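Local coordinates for protein aerobactin synthase IucA (Klebsiella pneumoniae subsp. pneumoniae, PDB 5JM8) that probably catalyses the ATP- and magnesium-dependent condensation of citrate with an acetylated hydroxylysine during assembly of the siderophore aerobactin, at residues Met112-His117 / Ala154-Glu159; Gln119-Ala124 / Leu170-Pro175. All coordinates share one frame; numbering follows the deposited sequence.

Contact 1. Residues Met112-His117 / Ala154-Glu159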
loop_
_atom_site.group_PDB
_atom_site.type_symbol
_atom_site.label_atom_id
_atom_site.label_comp_id
_atom_site.label_asym_id
_atom_site.label_seq_id
_atom_site.Cartn_x
_atom_site.Cartn_y
_atom_site.Cartn_z
ATOM N N MET A 112 -26.170 -30.996 17.332
ATOM C CA MET A 112 -26.926 -30.641 16.132
ATOM C C MET A 112 -26.839 -29.151 15.850
ATOM O O MET A 112 -26.768 -28.734 14.694
ATOM C CB MET A 112 -28.395 -31.040 16.268
ATOM C CG MET A 112 -28.665 -32.529 16.147
ATOM S SD MET A 112 -27.871 -33.302 14.717
ATOM C CE MET A 112 -26.732 -34.383 15.555
ATOM N N GLU A 113 -26.871 -28.354 16.912
ATOM C CA GLU A 113 -26.740 -26.911 16.784
ATOM C C GLU A 113 -25.416 -26.588 16.108
ATOM O O GLU A 113 -25.374 -25.843 15.132
ATOM C CB GLU A 113 -26.835 -26.230 18.155
ATOM C CG GLU A 113 -28.261 -26.135 18.712
ATOM C CD GLU A 113 -28.313 -25.627 20.145
ATOM O OE1 GLU A 113 -27.257 -25.597 20.814
ATOM O OE2 GLU A 113 -29.415 -25.257 20.601
ATOM N N SER A 114 -24.339 -27.178 16.618
ATOM C CA SER A 114 -23.016 -26.984 16.040
ATOM C C SER A 114 -22.989 -27.434 14.582
ATOM O O SER A 114 -22.481 -26.725 13.716
ATOM C CB SER A 114 -21.961 -27.744 16.846
ATOM O OG SER A 114 -20.679 -27.631 16.251
ATOM N N HIS A 115 -23.546 -28.612 14.318
ATOM C CA HIS A 115 -23.555 -29.171 12.971
ATOM C C HIS A 115 -24.291 -28.253 12.000
ATOM O O HIS A 115 -23.877 -28.090 10.853
ATOM C CB HIS A 115 -24.199 -30.562 12.974
ATOM C CG HIS A 115 -24.279 -31.195 11.620
ATOM N ND1 HIS A 115 -25.331 -30.977 10.756
ATOM C CD2 HIS A 115 -23.438 -32.041 10.980
ATOM C CE1 HIS A 115 -25.135 -31.659 9.644
ATOM N NE2 HIS A 115 -23.993 -32.315 9.753
ATOM N N ALA A 116 -25.376 -27.646 12.473
ATOM C CA ALA A 116 -26.201 -26.774 11.643
ATOM C C ALA A 116 -25.555 -25.407 11.440
ATOM O O ALA A 116 -25.557 -24.870 10.331
ATOM C CB ALA A 116 -27.571 -26.610 12.262
ATOM N N HIS A 117 -25.015 -24.848 12.518
ATOM C CA HIS A 117 -24.346 -23.553 12.463
ATOM C C HIS A 117 -23.171 -23.595 11.497
ATOM O O HIS A 117 -22.914 -22.632 10.774
ATOM C CB HIS A 117 -23.864 -23.143 13.853
ATOM C CG HIS A 117 -24.969 -22.989 14.851
ATOM N ND1 HIS A 117 -24.760 -23.072 16.212
ATOM C CD2 HIS A 117 -26.294 -22.767 14.687
ATOM C CE1 HIS A 117 -25.908 -22.900 16.841
ATOM N NE2 HIS A 117 -26.855 -22.715 15.940
ATOM N N ALA A 154 -19.105 -30.852 19.640
ATOM C CA ALA A 154 -19.860 -29.643 19.333
ATOM C C ALA A 154 -18.957 -28.410 19.372
ATOM O O ALA A 154 -19.097 -27.563 20.254
ATOM C CB ALA A 154 -21.010 -29.484 20.309
ATOM N N PRO A 155 -18.028 -28.306 18.410
ATOM C CA PRO A 155 -17.060 -27.202 18.372
ATOM C C PRO A 155 -17.681 -25.836 18.073
ATOM O O PRO A 155 -17.026 -24.819 18.306
ATOM C CB PRO A 155 -16.109 -27.613 17.246
ATOM C CG PRO A 155 -16.909 -28.513 16.378
ATOM C CD PRO A 155 -17.833 -29.247 17.293
ATOM N N LYS A 156 -18.914 -25.814 17.570
ATOM C CA LYS A 156 -19.577 -24.562 17.204
ATOM C C LYS A 156 -20.876 -24.350 17.975
ATOM O O LYS A 156 -21.868 -23.885 17.419
ATOM C CB LYS A 156 -19.861 -24.530 15.697
ATOM C CG LYS A 156 -18.613 -24.588 14.827
ATOM C CD LYS A 156 -17.734 -23.359 15.026
ATOM C CE LYS A 156 -16.530 -23.379 14.104
ATOM N NZ LYS A 156 -15.613 -22.236 14.357
ATOM N N SER A 157 -20.867 -24.710 19.252
ATOM C CA SER A 157 -21.943 -24.331 20.155
ATOM C C SER A 157 -21.724 -22.875 20.563
ATOM O O SER A 157 -20.638 -22.515 21.014
ATOM C CB SER A 157 -21.983 -25.262 21.373
ATOM O OG SER A 157 -22.739 -24.702 22.433
ATOM N N HIS A 158 -22.749 -22.041 20.384
ATOM C CA HIS A 158 -22.631 -20.593 20.582
ATOM C C HIS A 158 -23.357 -20.057 21.817
ATOM O O HIS A 158 -23.328 -18.852 22.062
ATOM C CB HIS A 158 -23.188 -19.843 19.369
ATOM C CG HIS A 158 -22.679 -20.330 18.053
ATOM N ND1 HIS A 158 -21.370 -20.727 17.856
ATOM C CD2 HIS A 158 -23.295 -20.473 16.858
ATOM C CE1 HIS A 158 -21.211 -21.096 16.602
ATOM N NE2 HIS A 158 -22.366 -20.954 15.971
ATOM N N GLU A 159 -24.020 -20.938 22.565
ATOM C CA GLU A 159 -24.953 -20.537 23.625
ATOM C C GLU A 159 -24.418 -19.409 24.518
ATOM O O GLU A 159 -23.300 -19.504 25.027
ATOM C CB GLU A 159 -25.303 -21.748 24.494
#
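Beside the nucleotide pocket, an irregular loop, A154-E159, lies against one side of helix 101-124; the side chain of P155 is about 6 Å from the bound ATP, nearest atoms. The helix meets the loop through S114 and H117, three residues and so nearly one turn apart. S114 is small enough to let the backbones come close, S114 CA being 4.4 Å from K156 CA. With OG anti to the backbone N (chi1 176°), the S114 hydroxyl accepts the amide hydrogen of K156, N to OG 2.9 Å, in a somewhat bent bond. S114 OG also touches P155 CD at 3.4 Å.

Two helix side chains thus bond to the backbone N and O of a single residue in a loop without regular structure. The second bond runs from H117 ND1 to K156 O over 3.2 Å; it is almost straight, lies in the imidazole plane and meets the carbonyl nearly along its C=O axis. ND1 must therefore carry the proton. Histidine suits the place because its flat ring also packs against H158, the two reaching toward each other tip to tip. The ring planes are 17° apart and the H117 and H158 centroids 4.4 Å, but the rings are slid so far that they barely overlap. Lysine can serve here because the start of its side chain faces the helix, K156 CB lying 3.3 Å from S114 OG; the chain bends at chi2 (-64°) and takes NZ away, to a weak hydrogen bond with L145 O. Y548 of helix 545-549 packs against A154 and S157.

Contact 2. Residues Gln119-Ala124 / Leu170-Pro175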
loop_
_atom_site.group_PDB
_atom_site.type_symbol
_atom_site.label_atom_id
_atom_site.label_comp_id
_atom_site.label_asym_id
_atom_site.label_seq_id
_atom_site.Cartn_x
_atom_site.Cartn_y
_atom_site.Cartn_z
ATOM N N GLN A 119 -22.873 -25.584 8.861
ATOM C CA GLN A 119 -23.389 -25.652 7.499
ATOM C C GLN A 119 -23.781 -24.262 7.018
ATOM O O GLN A 119 -23.541 -23.910 5.865
ATOM C CB GLN A 119 -24.588 -26.603 7.420
ATOM C CG GLN A 119 -25.149 -26.788 6.012
ATOM C CD GLN A 119 -24.173 -27.480 5.077
ATOM O OE1 GLN A 119 -23.731 -28.599 5.340
ATOM N NE2 GLN A 119 -23.830 -26.815 3.982
ATOM N N GLN A 120 -24.377 -23.477 7.910
ATOM C CA GLN A 120 -24.742 -22.100 7.598
ATOM C C GLN A 120 -23.509 -21.314 7.181
ATOM O O GLN A 120 -23.497 -20.670 6.131
ATOM C CB GLN A 120 -25.408 -21.421 8.800
ATOM C CG GLN A 120 -26.809 -21.919 9.119
ATOM C CD GLN A 120 -27.384 -21.280 10.371
ATOM O OE1 GLN A 120 -26.648 -20.762 11.213
ATOM N NE2 GLN A 120 -28.706 -21.311 10.498
ATOM N N ALA A 121 -22.475 -21.380 8.010
ATOM C CA ALA A 121 -21.238 -20.655 7.761
ATOM C C ALA A 121 -20.619 -21.067 6.431
ATOM O O ALA A 121 -20.156 -20.223 5.667
ATOM C CB ALA A 121 -20.257 -20.886 8.895
ATOM N N ILE A 122 -20.621 -22.368 6.160
ATOM C CA ILE A 122 -20.062 -22.896 4.920
ATOM C C ILE A 122 -20.810 -22.350 3.707
ATOM O O ILE A 122 -20.205 -22.066 2.673
ATOM C CB ILE A 122 -20.097 -24.444 4.904
ATOM C CG1 ILE A 122 -19.093 -24.994 5.923
ATOM C CG2 ILE A 122 -19.777 -24.984 3.506
ATOM C CD1 ILE A 122 -19.206 -26.481 6.188
ATOM N N ASP A 123 -22.126 -22.209 3.837
ATOM C CA ASP A 123 -22.951 -21.674 2.759
ATOM C C ASP A 123 -22.827 -20.156 2.656
ATOM O O ASP A 123 -23.162 -19.569 1.627
ATOM C CB ASP A 123 -24.420 -22.054 2.966
ATOM C CG ASP A 123 -24.676 -23.541 2.774
ATOM O OD1 ASP A 123 -23.933 -24.190 2.006
ATOM O OD2 ASP A 123 -25.631 -24.061 3.389
ATOM N N ALA A 124 -22.352 -19.526 3.726
ATOM C CA ALA A 124 -22.204 -18.074 3.763
ATOM C C ALA A 124 -20.831 -17.616 3.272
ATOM O O ALA A 124 -20.683 -16.491 2.793
ATOM C CB ALA A 124 -22.444 -17.564 5.177
ATOM N N LEU A 170 -19.005 -13.841 16.211
ATOM C CA LEU A 170 -18.124 -14.972 15.947
ATOM C C LEU A 170 -17.310 -14.698 14.683
ATOM O O LEU A 170 -17.682 -13.841 13.884
ATOM C CB LEU A 170 -18.928 -16.263 15.791
ATOM C CG LEU A 170 -19.821 -16.661 16.967
ATOM C CD1 LEU A 170 -20.615 -17.888 16.591
ATOM C CD2 LEU A 170 -19.014 -16.911 18.230
ATOM N N PRO A 171 -16.191 -15.415 14.503
ATOM C CA PRO A 171 -15.342 -15.182 13.329
ATOM C C PRO A 171 -15.846 -15.838 12.052
ATOM O O PRO A 171 -15.397 -15.477 10.966
ATOM C CB PRO A 171 -14.008 -15.804 13.740
ATOM C CG PRO A 171 -14.382 -16.876 14.700
ATOM C CD PRO A 171 -15.549 -16.325 15.469
ATOM N N ASP A 172 -16.761 -16.790 12.191
ATOM C CA ASP A 172 -17.134 -17.676 11.093
ATOM C C ASP A 172 -17.579 -16.916 9.841
ATOM O O ASP A 172 -17.190 -17.266 8.728
ATOM C CB ASP A 172 -18.243 -18.632 11.549
ATOM C CG ASP A 172 -17.856 -19.436 12.781
ATOM O OD1 ASP A 172 -17.474 -18.823 13.800
ATOM O OD2 ASP A 172 -17.931 -20.681 12.732
ATOM N N PHE A 173 -18.382 -15.871 10.030
ATOM C CA PHE A 173 -18.926 -15.095 8.914
ATOM C C PHE A 173 -18.011 -13.926 8.563
ATOM O O PHE A 173 -18.379 -13.047 7.781
ATOM C CB PHE A 173 -20.332 -14.585 9.254
ATOM C CG PHE A 173 -21.338 -15.682 9.481
ATOM C CD1 PHE A 173 -21.315 -16.431 10.645
ATOM C CD2 PHE A 173 -22.307 -15.963 8.533
ATOM C CE1 PHE A 173 -22.237 -17.439 10.859
ATOM C CE2 PHE A 173 -23.233 -16.967 8.742
ATOM C CZ PHE A 173 -23.195 -17.708 9.906
ATOM N N ALA A 174 -16.818 -13.933 9.151
ATOM C CA ALA A 174 -15.805 -12.908 8.913
ATOM C C ALA A 174 -16.334 -11.491 9.129
ATOM O O ALA A 174 -16.193 -10.635 8.253
ATOM C CB ALA A 174 -15.249 -13.049 7.504
ATOM N N PRO A 175 -16.937 -11.232 10.300
ATOM C CA PRO A 175 -17.486 -9.902 10.552
ATOM C C PRO A 175 -16.477 -8.960 11.180
ATOM O O PRO A 175 -15.362 -9.361 11.506
ATOM C CB PRO A 175 -18.618 -10.188 11.529
ATOM C CG PRO A 175 -18.070 -11.300 12.359
ATOM C CD PRO A 175 -17.213 -12.140 11.428
#
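P171 O is held by one bond, the 2.8 Å hydrogen bond from A174 N that closes a type I beta turn over P171-A174. The turn follows soon after helix 163-169 and brings its two central residues, D172 and F173, up to the last turns of helix 101-124. D172 offers only its methylene, D172 CB meeting A121 CB at 4.0 Å, while its backbone O accepts a hydrogen bond from R125 NH1, just past the helix end. F173 does most of the work. With CG anti to the carbonyl carbon (chi1 -63°), the F173 phenyl reaches the helix and one face of the ring lies against the backbone, F173 CZ 4.1 Å from A121 CA. Alanine suits this place, since a methyl group keeps the helix surface low enough for the ring to settle. One turn on, A124 CB approaches CE2 of F173 obliquely, at 3.7 Å, the closest approach between the two segments. H126 of the second subunit meets the F173 ring with planes at about 25° and also packs on A124, so this corner belongs to a subunit interface. No hydrogen bond crosses between the segments; between them the contact is apolar, an aromatic ring on alanine surface with little directional demand, and the directional bond comes from R125 beside it.

From the N terminus, helix 101-124 supplies the first segment of both contacts, 112-117 and then 119-124 about two turns further on. The chain passes helix 138-142 before 154-159 returns to the helix and closes the loop of contact 1; past helix 163-169, segment 170-175 returns nearer the helix end and closes contact 2, just ahead of strand 177-185. The segments alternate, so the loops cross rather than nest, and the centres of the two contacts are about 12 Å apart. They also touch directly: K156 NZ reaches D172 OD2 in a long, weak ion pair, and H158 packs on L170. Together they tie helix 101-124 to the chain on both sides of helix 163-169, contact 1 beside the ATP and contact 2 where a second subunit packs.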